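Local coordinates for ABC-type transport system, sugar-family extracellular solute-binding protein (Peptoclostridium difficile 630, PDB 6HNI) that binds tyrosine in a closed cleft, probably for delivery to an ABC transporter, and is a lipoprotein with adhesive properties, at residues Val238-Glu242 and Ser243-Glu247; Asp137-Ser140 and Val141-Leu145. The protein carries 1 engineered substitution. One frame throughout, in Å; residues are numbered along the deposited sequence. Where two conformers were deposited one is given.

Contact 1. Residues Val238-Glu242 and Ser243-Glu247; sequences VIAAE and SGPVE. With TYR (tyrosine), chain B.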
ATOM      1  N   VAL A 238      -6.089 -16.716   1.668  1.00 14.21           N
ATOM      2  CA  VAL A 238      -6.073 -15.263   1.536  1.00 12.69           C
ATOM      3  C   VAL A 238      -4.937 -14.804   0.556  1.00 11.12           C
ATOM      4  O   VAL A 238      -3.776 -15.102   0.806  1.00 13.34           O
ATOM      5  CB  VAL A 238      -5.835 -14.616   2.907  1.00 13.73           C
ATOM      6  CG1 VAL A 238      -5.864 -13.129   2.785  1.00 14.75           C
ATOM      7  CG2 VAL A 238      -6.899 -15.078   3.916  1.00 14.32           C
ATOM      8  N   ILE A 239      -5.367 -14.197  -0.518  1.00 12.45           N
ATOM      9  CA  ILE A 239      -4.427 -13.601  -1.506  1.00 12.59           C
ATOM     10  C   ILE A 239      -4.415 -12.132  -1.205  1.00 12.23           C
ATOM     11  O   ILE A 239      -5.412 -11.438  -1.261  1.00 14.66           O
ATOM     12  CB  ILE A 239      -4.917 -13.857  -2.936  1.00 13.91           C
ATOM     13  CG1 ILE A 239      -5.013 -15.349  -3.251  1.00 16.62           C
ATOM     14  CG2 ILE A 239      -4.019 -13.139  -3.923  1.00 13.78           C
ATOM     15  CD1 ILE A 239      -3.812 -16.174  -2.945  1.00 21.09           C
ATOM     16  N   ALA A 240      -3.190 -11.601  -1.004  1.00 11.24           N
ATOM     17  CA  ALA A 240      -3.032 -10.159  -0.804  1.00 11.23           C
ATOM     18  C   ALA A 240      -2.409  -9.516  -2.026  1.00 11.16           C
ATOM     19  O   ALA A 240      -1.692 -10.186  -2.797  1.00 13.20           O
ATOM     20  CB  ALA A 240      -2.157  -9.877   0.401  1.00 12.76           C
ATOM     21  N   ALA A 241      -2.626  -8.223  -2.160  1.00 11.76           N
ATOM     22  CA  ALA A 241      -2.048  -7.438  -3.271  1.00 11.66           C
ATOM     23  C   ALA A 241      -0.534  -7.268  -3.193  1.00 11.65           C
ATOM     24  O   ALA A 241       0.071  -7.061  -4.241  1.00 13.42           O
ATOM     25  CB  ALA A 241      -2.708  -6.091  -3.334  1.00 12.54           C
ATOM     26  N   GLU A 242       0.045  -7.384  -2.014  1.00 11.41           N
ATOM     27  CA  GLU A 242       1.496  -7.215  -1.817  1.00 11.38           C
ATOM     28  C   GLU A 242       1.979  -8.011  -0.655  1.00 11.09           C
ATOM     29  O   GLU A 242       1.159  -8.685   0.006  1.00 13.89           O
ATOM     30  CB  GLU A 242       1.863  -5.733  -1.729  1.00 13.05           C
ATOM     31  CG  GLU A 242       1.237  -4.941  -0.593  1.00 12.81           C
ATOM     32  CD  GLU A 242       2.049  -4.890   0.692  1.00 13.46           C
ATOM     33  OE1 GLU A 242       3.271  -5.231   0.683  1.00 15.32           O
ATOM     34  OE2 GLU A 242       1.477  -4.475   1.743  1.00 14.23           O
ATOM     35  N   SER A 243       3.281  -8.066  -0.435  1.00 12.74           N
ATOM     36  CA  SER A 243       3.869  -9.048   0.439  1.00 13.68           C
ATOM     37  C   SER A 243       3.763  -8.750   1.933  1.00 13.18           C
ATOM     38  O   SER A 243       3.920  -9.667   2.724  1.00 14.15           O
ATOM     39  CB  SER A 243       5.296  -9.358   0.051  1.00 13.24           C
ATOM     40  OG  SER A 243       6.179  -8.284   0.324  1.00 18.24           O
ATOM     41  N   GLY A 244       3.509  -7.498   2.332  1.00 13.65           N
ATOM     42  CA  GLY A 244       3.390  -7.184   3.745  1.00 13.45           C
ATOM     43  C   GLY A 244       2.351  -8.081   4.428  1.00 12.64           C
ATOM     44  O   GLY A 244       2.621  -8.713   5.453  1.00 14.65           O
ATOM     45  N   PRO A 245       1.140  -8.142   3.871  1.00 12.69           N
ATOM     46  CA  PRO A 245       0.148  -9.032   4.531  1.00 12.27           C
ATOM     47  C   PRO A 245       0.549 -10.489   4.512  1.00 12.13           C
ATOM     48  O   PRO A 245       0.136 -11.234   5.387  1.00 14.45           O
ATOM     49  CB  PRO A 245      -1.100  -8.778   3.687  1.00 14.42           C
ATOM     50  CG  PRO A 245      -0.975  -7.342   3.255  1.00 13.55           C
ATOM     51  CD  PRO A 245       0.498  -7.180   2.977  1.00 13.01           C
ATOM     52  N   VAL A 246       1.306 -10.936   3.515  1.00 12.35           N
ATOM     53  CA  VAL A 246       1.812 -12.303   3.477  1.00 12.87           C
ATOM     54  C   VAL A 246       2.750 -12.562   4.647  1.00 12.69           C
ATOM     55  O   VAL A 246       2.619 -13.580   5.342  1.00 15.01           O
ATOM     56  CB  VAL A 246       2.419 -12.658   2.106  1.00 13.63           C
ATOM     57  CG1 VAL A 246       3.020 -14.055   2.064  1.00 14.47           C
ATOM     58  CG2 VAL A 246       1.410 -12.440   0.997  1.00 13.56           C
ATOM     59  N   GLU A 247       3.664 -11.615   4.904  1.00 15.36           N
ATOM     60  CA  GLU A 247       4.532 -11.707   6.074  1.00 15.86           C
ATOM     61  C   GLU A 247       3.724 -11.762   7.373  1.00 16.93           C
ATOM     62  O   GLU A 247       4.142 -12.420   8.338  1.00 20.67           O
ATOM     63  CB  GLU A 247       5.525 -10.527   6.164  1.00 18.49           C
ATOM     64  CG  GLU A 247       6.493 -10.402   4.993  1.00 22.70           C
ATOM     65  CD  GLU A 247       7.380  -9.162   5.076  1.00 32.82           C
ATOM     66  OE1 GLU A 247       7.100  -8.211   5.861  1.00 39.77           O
ATOM     67  OE2 GLU A 247       8.378  -9.141   4.335  1.00 40.58           O
TER
HETATM   68  N   TYR B 401      -2.133   1.686  -1.389  1.00 10.93           N
HETATM   69  CA  TYR B 401      -2.364   2.245  -0.045  1.00 10.93           C
HETATM   70  C   TYR B 401      -2.761   3.708  -0.164  1.00 11.51           C
HETATM   71  O   TYR B 401      -2.838   4.374   0.861  1.00 11.91           O
HETATM   72  CB  TYR B 401      -1.210   1.947   0.934  1.00 10.40           C
HETATM   73  CG  TYR B 401      -1.061   0.491   1.226  1.00  9.31           C
HETATM   74  CD1 TYR B 401      -2.083  -0.189   1.953  1.00 10.39           C
HETATM   75  CD2 TYR B 401      -0.025  -0.271   0.777  1.00 11.24           C
HETATM   76  CE1 TYR B 401      -2.000  -1.541   2.157  1.00 11.71           C
HETATM   77  CE2 TYR B 401       0.074  -1.631   0.976  1.00 10.99           C
HETATM   78  CZ  TYR B 401      -0.956  -2.292   1.687  1.00 11.01           C
HETATM   79  OH  TYR B 401      -0.881  -3.656   1.890  1.00 12.96           O
HETATM   80  OXT TYR B 401      -3.086   4.166  -1.240  1.00 11.69           O
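The N-cap of helix 243-247 lies in the tyrosine pocket: Glu-242, in the turn after strand 238-240, caps Gly-244 with one carboxylate oxygen and takes the ligand's phenol with the other. This strand-turn-helix step belongs to the second lobe of a two-lobed substrate-binding protein. Glu-242 OE1 accepts from Gly-244 N at 2.8 Å in a nearly straight bond, 169° at the hydrogen, although the donor stands well above the carboxylate plane. Beside it, the bound tyrosine gives its hydroxyl proton to Glu-242 OE2, and the short span of 2.5 Å from tyrosine OH to that oxygen points to a strong bond. The two bonds together hold the carboxylate from both oxygens, and the nearby helix N terminus would be expected to stabilise its negative charge.

The reach comes from the torsions. CG of Glu-242 sits between the backbone N and the carbonyl carbon (chi1 61°), and a bend at chi2 of 91° turns the carboxylate toward the N-terminal end of the helix. The Glu-242 side chain crosses that of Pro-245 at about a right angle, with OE2 3.1 Å from Pro-245 CD. The proline also faces the ligand, its CG lying 3.9 Å from tyrosine OH. On the side of the turn away from the ligand, the methyl of the last strand residue closes against the helix: Ala-240 CB meets Pro-245 CB at 3.6 Å. Val-246 CG2 is more loosely placed against the same methyl and comes within 3.9 Å of Glu-242 O.

Contact 2. Residues Asp137-Ser140 and Val141-Leu145; sequences DFVS and VDKGL. With TYR (tyrosine), chain B.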
ATOM      1  N   ASP A 137       1.607   2.975  -5.997  1.00 12.33           N
ATOM      2  CA  ASP A 137       1.670   1.530  -5.799  1.00 11.95           C
ATOM      3  C   ASP A 137       0.541   0.826  -6.526  1.00 10.84           C
ATOM      4  O   ASP A 137       0.154  -0.299  -6.102  1.00 12.91           O
ATOM      5  CB  ASP A 137       1.734   1.108  -4.330  1.00 11.99           C
ATOM      6  CG  ASP A 137       0.464   1.455  -3.528  1.00 11.34           C
ATOM      7  OD1 ASP A 137      -0.323   2.275  -4.010  1.00 12.63           O
ATOM      8  OD2 ASP A 137       0.393   0.908  -2.387  1.00 12.52           O
ATOM      9  N   PHE A 138       0.016   1.394  -7.588  1.00 10.93           N
ATOM     10  CA  PHE A 138      -0.929   0.681  -8.444  1.00 11.71           C
ATOM     11  C   PHE A 138      -0.410  -0.672  -8.839  1.00 12.41           C
ATOM     12  O   PHE A 138       0.744  -0.850  -9.256  1.00 14.07           O
ATOM     13  CB  PHE A 138      -1.252   1.461  -9.724  1.00 13.61           C
ATOM     14  CG  PHE A 138      -2.127   0.674 -10.643  1.00 13.35           C
ATOM     15  CD1 PHE A 138      -3.477   0.584 -10.387  1.00 15.83           C
ATOM     16  CD2 PHE A 138      -1.596  -0.065 -11.667  1.00 17.23           C
ATOM     17  CE1 PHE A 138      -4.294  -0.232 -11.179  1.00 18.26           C
ATOM     18  CE2 PHE A 138      -2.383  -0.877 -12.463  1.00 20.56           C
ATOM     19  CZ  PHE A 138      -3.727  -0.955 -12.221  1.00 20.72           C
ATOM     20  N   VAL A 139      -1.282  -1.696  -8.718  1.00 12.20           N
ATOM     21  CA  VAL A 139      -1.044  -3.024  -9.220  1.00 13.27           C
ATOM     22  C   VAL A 139      -2.352  -3.577  -9.729  1.00 12.57           C
ATOM     23  O   VAL A 139      -3.385  -3.301  -9.118  1.00 15.17           O
ATOM     24  CB  VAL A 139      -0.429  -3.950  -8.131  1.00 14.06           C
ATOM     25  CG1 VAL A 139      -1.359  -4.190  -6.900  1.00 13.85           C
ATOM     26  CG2 VAL A 139       0.103  -5.244  -8.745  1.00 13.88           C
ATOM     27  N   SER A 140      -2.326  -4.309 -10.828  1.00 14.24           N
ATOM     28  CA  SER A 140      -3.619  -4.865 -11.307  0.70 15.00           C
ATOM     29  C   SER A 140      -4.144  -5.986 -10.416  1.00 14.12           C
ATOM     30  O   SER A 140      -3.393  -6.746  -9.837  1.00 14.45           O
ATOM     31  CB  SER A 140      -3.552  -5.346 -12.747  0.70 18.08           C
ATOM     32  OG  SER A 140      -2.797  -6.537 -12.821  0.70 18.98           O
ATOM     33  N   VAL A 141      -5.486  -6.049 -10.318  1.00 15.21           N
ATOM     34  CA  VAL A 141      -6.111  -7.136  -9.531  1.00 15.11           C
ATOM     35  C   VAL A 141      -5.755  -8.475 -10.157  1.00 14.66           C
ATOM     36  O   VAL A 141      -5.667  -9.493  -9.483  1.00 15.36           O
ATOM     37  CB  VAL A 141      -7.650  -7.015  -9.407  1.00 17.49           C
ATOM     38  CG1 VAL A 141      -8.037  -5.799  -8.606  1.00 24.07           C
ATOM     39  CG2 VAL A 141      -8.382  -7.074 -10.752  1.00 18.19           C
ATOM     40  N   ASP A 142      -5.500  -8.455 -11.466  1.00 14.34           N
ATOM     41  CA  ASP A 142      -5.192  -9.670 -12.197  1.00 16.66           C
ATOM     42  C   ASP A 142      -3.975 -10.382 -11.638  1.00 14.83           C
ATOM     43  O   ASP A 142      -3.898 -11.588 -11.680  1.00 16.02           O
ATOM     44  CB  ASP A 142      -4.938  -9.380 -13.697  1.00 18.56           C
ATOM     45  CG  ASP A 142      -6.080  -8.603 -14.370  1.00 20.41           C
ATOM     46  OD1 ASP A 142      -6.508  -7.525 -13.898  1.00 25.74           O
ATOM     47  OD2 ASP A 142      -6.534  -9.035 -15.430  1.00 33.35           O
ATOM     48  N   LYS A 143      -3.008  -9.637 -11.115  1.00 15.69           N
ATOM     49  CA  LYS A 143      -1.783 -10.260 -10.615  1.00 16.05           C
ATOM     50  C   LYS A 143      -2.041 -11.199  -9.453  1.00 16.80           C
ATOM     51  O   LYS A 143      -1.505 -12.272  -9.382  1.00 17.10           O
ATOM     52  CB  LYS A 143      -0.756  -9.191 -10.209  1.00 15.86           C
ATOM     53  CG  LYS A 143      -0.235  -8.385 -11.404  1.00 21.17           C
ATOM     54  CD  LYS A 143       0.689  -9.200 -12.294  1.00 23.47           C
ATOM     55  CE  LYS A 143       1.336  -8.318 -13.370  1.00 30.36           C
ATOM     56  NZ  LYS A 143       2.196  -9.171 -14.227  1.00 38.60           N
ATOM     57  N   GLY A 144      -2.833 -10.751  -8.511  1.00 15.52           N
ATOM     58  CA  GLY A 144      -3.209 -11.631  -7.415  1.00 16.10           C
ATOM     59  C   GLY A 144      -4.166 -12.736  -7.822  1.00 15.04           C
ATOM     60  O   GLY A 144      -4.012 -13.888  -7.395  1.00 16.54           O
ATOM     61  N   LEU A 145      -5.132 -12.416  -8.674  1.00 15.48           N
ATOM     62  CA  LEU A 145      -6.134 -13.400  -9.065  1.00 15.22           C
ATOM     63  C   LEU A 145      -5.565 -14.522  -9.949  1.00 16.17           C
ATOM     64  O   LEU A 145      -6.105 -15.616  -9.957  1.00 17.55           O
ATOM     65  CB  LEU A 145      -7.361 -12.690  -9.647  1.00 18.26           C
ATOM     66  CG  LEU A 145      -8.067 -11.775  -8.622  1.00 21.40           C
ATOM     67  CD1 LEU A 145      -9.253 -11.070  -9.245  1.00 24.71           C
ATOM     68  CD2 LEU A 145      -8.454 -12.449  -7.323  1.00 23.56           C
TER
HETATM   69  N   TYR B 401      -2.133   1.686  -1.389  1.00 10.93           N
HETATM   70  CA  TYR B 401      -2.364   2.245  -0.045  1.00 10.93           C
HETATM   71  C   TYR B 401      -2.761   3.708  -0.164  1.00 11.51           C
HETATM   72  O   TYR B 401      -2.838   4.374   0.861  1.00 11.91           O
HETATM   73  CB  TYR B 401      -1.210   1.947   0.934  1.00 10.40           C
HETATM   74  CG  TYR B 401      -1.061   0.491   1.226  1.00  9.31           C
HETATM   75  CD1 TYR B 401      -2.083  -0.189   1.953  1.00 10.39           C
HETATM   76  CD2 TYR B 401      -0.025  -0.271   0.777  1.00 11.24           C
HETATM   77  CE1 TYR B 401      -2.000  -1.541   2.157  1.00 11.71           C
HETATM   78  CE2 TYR B 401       0.074  -1.631   0.976  1.00 10.99           C
HETATM   79  CZ  TYR B 401      -0.956  -2.292   1.687  1.00 11.01           C
HETATM   80  OH  TYR B 401      -0.881  -3.656   1.890  1.00 12.96           O
HETATM   81  OXT TYR B 401      -3.086   4.166  -1.240  1.00 11.69           O
HETATM   82  O   HOH W   1      -3.433  -7.979  -7.352  1.00 14.11           O
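The backbone runs extended through Val-139 and Ser-140 and then coils at once, so that Lys-143 N bonds back to Ser-140 O at 3.2 Å. The bond is bent, 150° at the hydrogen, and the amide approaches from 61° above the carbonyl plane. Water 1 offers the same oxygen a second partner: it lies 2.8 Å from Ser-140 O, placed to donate to it, and accepts from Gly-144 N over 3.1 Å. It thus appears to bridge a carbonyl and an amide four residues apart whose direct separation, 4.3 Å from Ser-140 O to Gly-144 N, is too long for a bond. The following helical link, Leu-145 N to Val-141 O, is direct.

Over this first turn, the aliphatic part of Lys-143 lies across Val-139, with CG 4.1 Å from Val-139 CG2. A bend at chi2 (-72°) then carries the amino end away.

The segment is one of the crossings between lobes of the periplasmic binding protein fold: it leaves strand 132-136 of the five-stranded parallel sheet and enters helix 141-145, where Val-141 and Leu-145 pack on helix 167-183. At the start of the crossing Asp-137 holds the ligand's amino group in a two-oxygen grip, uneven in strength. OD2 accepts from tyrosine N at 2.8 Å, while OD1 is a weak acceptor of the same nitrogen. Tyr-258 OH is also hydrogen-bonded to Asp-137 OD2.

In the fold
From the N terminus, the chain completes the five-stranded sheet of the first lobe with strand 132-136, then crosses through loop 137-140, where contact 2 leads into the opening turn of helix 141-145. It next builds the four-stranded sheet, and at its outer strand 238-240 contact 1 turns the chain into helix 243-247. The two local turns are in series, neither nesting nor crossing, with centres about 12 Å apart. They also touch directly, Ile-239 CG2 packing 3.6 Å from Gly-144 O. Bound tyrosine spans them, and Glu-242 also touches Ala-36 of helix 35-50, so contact 1 meets the first lobe across the closed cleft.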